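Local coordinates for protein membrane attack complex assembly inhibitor BGA71 (Borreliella bavariensis, PDB 6FMH) that probably helps the Lyme disease spirochaete evade complement, as an outer surface protein that inhibits assembly of the membrane attack complex, at residues A105-D110 against K146-F151. Residues are numbered along the deposited sequence; the frame is centred on the assembly and turned at random.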
ATOM      1  N   ALA A 105     -13.860   9.140   1.869  1.00 11.80           N
ATOM      2  CA  ALA A 105     -12.459   8.971   2.085  1.00 11.71           C
ATOM      3  C   ALA A 105     -12.163   8.199   3.373  1.00 11.06           C
ATOM      4  O   ALA A 105     -11.138   7.521   3.484  1.00 10.72           O
ATOM      5  CB  ALA A 105     -11.740  10.349   2.081  1.00 11.56           C
ATOM      6  N   SER A 106     -13.031   8.353   4.350  1.00 10.70           N
ATOM      7  CA  SER A 106     -12.827   7.734   5.658  1.00 10.76           C
ATOM      8  C   SER A 106     -13.176   6.275   5.585  1.00 10.25           C
ATOM      9  O   SER A 106     -12.561   5.438   6.214  1.00 10.98           O
ATOM     10  CB  SER A 106     -13.701   8.455   6.702  1.00 10.99           C
ATOM     11  OG  SER A 106     -13.267   9.834   6.830  1.00 10.97           O
ATOM     12  N   ILE A 107     -14.217   5.975   4.834  1.00 10.03           N
ATOM     13  CA  ILE A 107     -14.636   4.613   4.612  1.00  9.82           C
ATOM     14  C   ILE A 107     -13.464   3.866   4.025  1.00  9.96           C
ATOM     15  O   ILE A 107     -13.075   2.820   4.488  1.00  9.96           O
ATOM     16  CB  ILE A 107     -15.883   4.576   3.728  1.00  9.73           C
ATOM     17  CG1 ILE A 107     -17.086   5.019   4.563  1.00  9.99           C
ATOM     18  CG2 ILE A 107     -16.146   3.178   3.204  1.00  9.76           C
ATOM     19  CD1 ILE A 107     -18.252   5.526   3.739  1.00 10.32           C
ATOM     20  N   GLN A 108     -12.837   4.475   3.043  1.00 10.68           N
ATOM     21  CA  GLN A 108     -11.661   3.887   2.437  1.00 10.59           C
ATOM     22  C   GLN A 108     -10.525   3.810   3.425  1.00 12.66           C
ATOM     23  O   GLN A 108      -9.860   2.773   3.509  1.00 13.21           O
ATOM     24  CB  GLN A 108     -11.218   4.703   1.243  1.00  9.65           C
ATOM     25  CG  GLN A 108     -10.373   3.966   0.202  1.00  8.80           C
ATOM     26  CD  GLN A 108     -10.869   2.580  -0.239  1.00  8.29           C
ATOM     27  OE1 GLN A 108     -11.981   2.415  -0.667  1.00  7.51           O
ATOM     28  NE2 GLN A 108     -10.011   1.583  -0.121  1.00  8.28           N
ATOM     29  N   TYR A 109     -10.162   4.870   4.112  1.00 14.02           N
ATOM     30  CA  TYR A 109      -8.968   4.836   4.926  1.00 15.33           C
ATOM     31  C   TYR A 109      -8.993   3.773   5.981  1.00 15.83           C
ATOM     32  O   TYR A 109      -7.979   3.198   6.313  1.00 14.83           O
ATOM     33  CB  TYR A 109      -8.623   6.200   5.557  1.00 16.73           C
ATOM     34  CG  TYR A 109      -7.490   6.116   6.603  1.00 20.55           C
ATOM     35  CD1 TYR A 109      -6.171   6.002   6.210  1.00 21.95           C
ATOM     36  CD2 TYR A 109      -7.756   6.090   7.967  1.00 20.84           C
ATOM     37  CE1 TYR A 109      -5.169   5.882   7.130  1.00 22.63           C
ATOM     38  CE2 TYR A 109      -6.751   5.974   8.875  1.00 22.81           C
ATOM     39  CZ  TYR A 109      -5.461   5.866   8.442  1.00 23.99           C
ATOM     40  OH  TYR A 109      -4.426   5.753   9.296  1.00 24.21           O
ATOM     41  N   ASP A 110     -10.140   3.549   6.547  1.00 15.77           N
ATOM     42  CA  ASP A 110     -10.258   2.556   7.544  1.00 15.86           C
ATOM     43  C   ASP A 110      -9.793   1.236   7.040  1.00 17.25           C
ATOM     44  O   ASP A 110      -9.088   0.554   7.691  1.00 20.18           O
ATOM     45  CB  ASP A 110     -11.690   2.477   8.002  1.00 14.18           C
ATOM     46  CG  ASP A 110     -12.018   3.477   9.025  1.00 13.02           C
ATOM     47  OD1 ASP A 110     -11.239   4.332   9.328  1.00 12.38           O
ATOM     48  OD2 ASP A 110     -13.068   3.414   9.554  1.00 13.32           O
ATOM     49  N   LYS A 146     -17.561  -4.188   5.793  1.00  9.28           N
ATOM     50  CA  LYS A 146     -19.023  -4.129   5.945  1.00  9.39           C
ATOM     51  C   LYS A 146     -19.520  -2.667   5.835  1.00 10.19           C
ATOM     52  O   LYS A 146     -20.437  -2.318   5.018  1.00 10.20           O
ATOM     53  CB  LYS A 146     -19.408  -4.827   7.245  1.00  8.97           C
ATOM     54  CG  LYS A 146     -19.271  -6.330   7.144  1.00  8.63           C
ATOM     55  CD  LYS A 146     -19.995  -7.077   8.229  1.00  8.36           C
ATOM     56  CE  LYS A 146     -19.685  -8.576   8.185  1.00  8.23           C
ATOM     57  NZ  LYS A 146     -19.922  -9.196   6.843  1.00  8.08           N
ATOM     58  N   THR A 147     -18.807  -1.768   6.512  1.00 10.75           N
ATOM     59  CA  THR A 147     -19.123  -0.333   6.440  1.00 10.61           C
ATOM     60  C   THR A 147     -19.204   0.109   4.984  1.00 10.80           C
ATOM     61  O   THR A 147     -20.184   0.744   4.568  1.00 11.01           O
ATOM     62  CB  THR A 147     -18.142   0.514   7.256  1.00 10.37           C
ATOM     63  OG1 THR A 147     -18.241   0.147   8.654  1.00 10.42           O
ATOM     64  CG2 THR A 147     -18.465   1.978   7.143  1.00 10.30           C
ATOM     65  N   ARG A 148     -18.189  -0.246   4.207  1.00 10.93           N
ATOM     66  CA  ARG A 148     -18.149   0.162   2.842  1.00 11.00           C
ATOM     67  C   ARG A 148     -19.319  -0.457   2.046  1.00 13.13           C
ATOM     68  O   ARG A 148     -19.887   0.181   1.113  1.00 11.74           O
ATOM     69  CB  ARG A 148     -16.855  -0.212   2.184  1.00 10.18           C
ATOM     70  CG  ARG A 148     -16.868   0.292   0.744  1.00  9.89           C
ATOM     71  CD  ARG A 148     -15.539   0.316   0.104  1.00  9.34           C
ATOM     72  NE  ARG A 148     -15.116  -1.031  -0.181  1.00  9.04           N
ATOM     73  CZ  ARG A 148     -13.984  -1.349  -0.774  1.00  8.66           C
ATOM     74  NH1 ARG A 148     -13.143  -0.426  -1.182  1.00  8.49           N
ATOM     75  NH2 ARG A 148     -13.701  -2.614  -0.953  1.00  8.84           N
ATOM     76  N   GLN A 149     -19.669  -1.701   2.386  1.00 15.13           N
ATOM     77  CA  GLN A 149     -20.838  -2.329   1.744  1.00 16.37           C
ATOM     78  C   GLN A 149     -22.090  -1.530   2.041  1.00 14.67           C
ATOM     79  O   GLN A 149     -22.968  -1.451   1.213  1.00 13.47           O
ATOM     80  CB  GLN A 149     -20.985  -3.807   2.177  1.00 18.70           C
ATOM     81  CG  GLN A 149     -20.107  -4.771   1.406  1.00 22.34           C
ATOM     82  CD  GLN A 149     -19.941  -6.094   2.134  1.00 25.53           C
ATOM     83  OE1 GLN A 149     -20.899  -6.630   2.701  1.00 25.24           O
ATOM     84  NE2 GLN A 149     -18.711  -6.633   2.128  1.00 30.10           N
ATOM     85  N   ASN A 150     -22.239  -1.078   3.286  1.00 14.07           N
ATOM     86  CA  ASN A 150     -23.496  -0.410   3.670  1.00 13.40           C
ATOM     87  C   ASN A 150     -23.544   0.908   3.005  1.00 13.19           C
ATOM     88  O   ASN A 150     -24.576   1.285   2.464  1.00 15.28           O
ATOM     89  CB  ASN A 150     -23.653  -0.248   5.176  1.00 13.18           C
ATOM     90  CG  ASN A 150     -23.666  -1.561   5.911  1.00 13.14           C
ATOM     91  OD1 ASN A 150     -23.138  -1.672   7.033  1.00 14.71           O
ATOM     92  ND2 ASN A 150     -24.292  -2.555   5.335  1.00 13.10           N
ATOM     93  N   PHE A 151     -22.417   1.591   2.957  1.00 12.30           N
ATOM     94  CA  PHE A 151     -22.342   2.804   2.144  1.00 11.92           C
ATOM     95  C   PHE A 151     -22.747   2.580   0.676  1.00 11.25           C
ATOM     96  O   PHE A 151     -23.439   3.375   0.101  1.00 10.99           O
ATOM     97  CB  PHE A 151     -20.928   3.391   2.200  1.00 12.23           C
ATOM     98  CG  PHE A 151     -20.679   4.458   1.165  1.00 13.27           C
ATOM     99  CD1 PHE A 151     -21.029   5.814   1.402  1.00 13.06           C
ATOM    100  CD2 PHE A 151     -20.114   4.133  -0.052  1.00 13.03           C
ATOM    101  CE1 PHE A 151     -20.807   6.786   0.433  1.00 12.71           C
ATOM    102  CE2 PHE A 151     -19.892   5.104  -1.002  1.00 13.24           C
ATOM    103  CZ  PHE A 151     -20.240   6.432  -0.777  1.00 12.58           C
TER
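Ile107 meets Arg148, Phe151 and Thr147 on the facing helix, and it is the hub of this contact. Its two branches go to different partners. CG2 is anti to the backbone N (CG1 at chi1 -74°) and rests against the start of the Arg148 side chain, with Ile107 CG2 3.6 Å from Arg148 CB. The other branch reaches on to Phe151. Ile107 CD1 lies 3.6 Å from Phe151 CD1 and is almost as near to CG and CB of that residue. The isoleucine chain and the phenylalanine side chain cross at about a right angle, and the methyl approaches the ring obliquely. Thr147 adds a looser methyl contact, with its CG2 4.2 Å from Ile107 CG1. Its hydroxyl is engaged within its own helix, where OG1 bonds to Ser143 O.

Beside this apolar patch lies a polar pair. Gln108 and Arg148 cross obliquely; the Gln108 chain is bent at chi2 and the Arg148 chain at chi3. Arg148 NH1 gives a weak hydrogen bond of 3.1 Å to Gln108 OE1. The oxygen sits at the guanidinium edge, near its plane, but the amide and guanidinium planes are turned 47° apart. Gln108 OE1 also bonds to Thr64 OG1, so the amide oxygen links three helices. Arg148 NH2 has a long, weak ion pair with Glu27.

The segments lie on helices 90-123 and 127-163, which follow one another as a helical hairpin in this mainly helical, strand-free Bbcrasp-1 family protein. Here their local axes run nearly antiparallel, at 153°, and approach to 9.6 Å. Helix 55-68 packs against Gln108, Arg148 and Phe151, while the C-terminal tail touches Ile107 at Leu187 and Thr147 at Phe190. Tyr109 OH hydrogen-bonds to Glu120 of the second subunit, and Asp110 forms a salt bridge with Lys124 of that subunit.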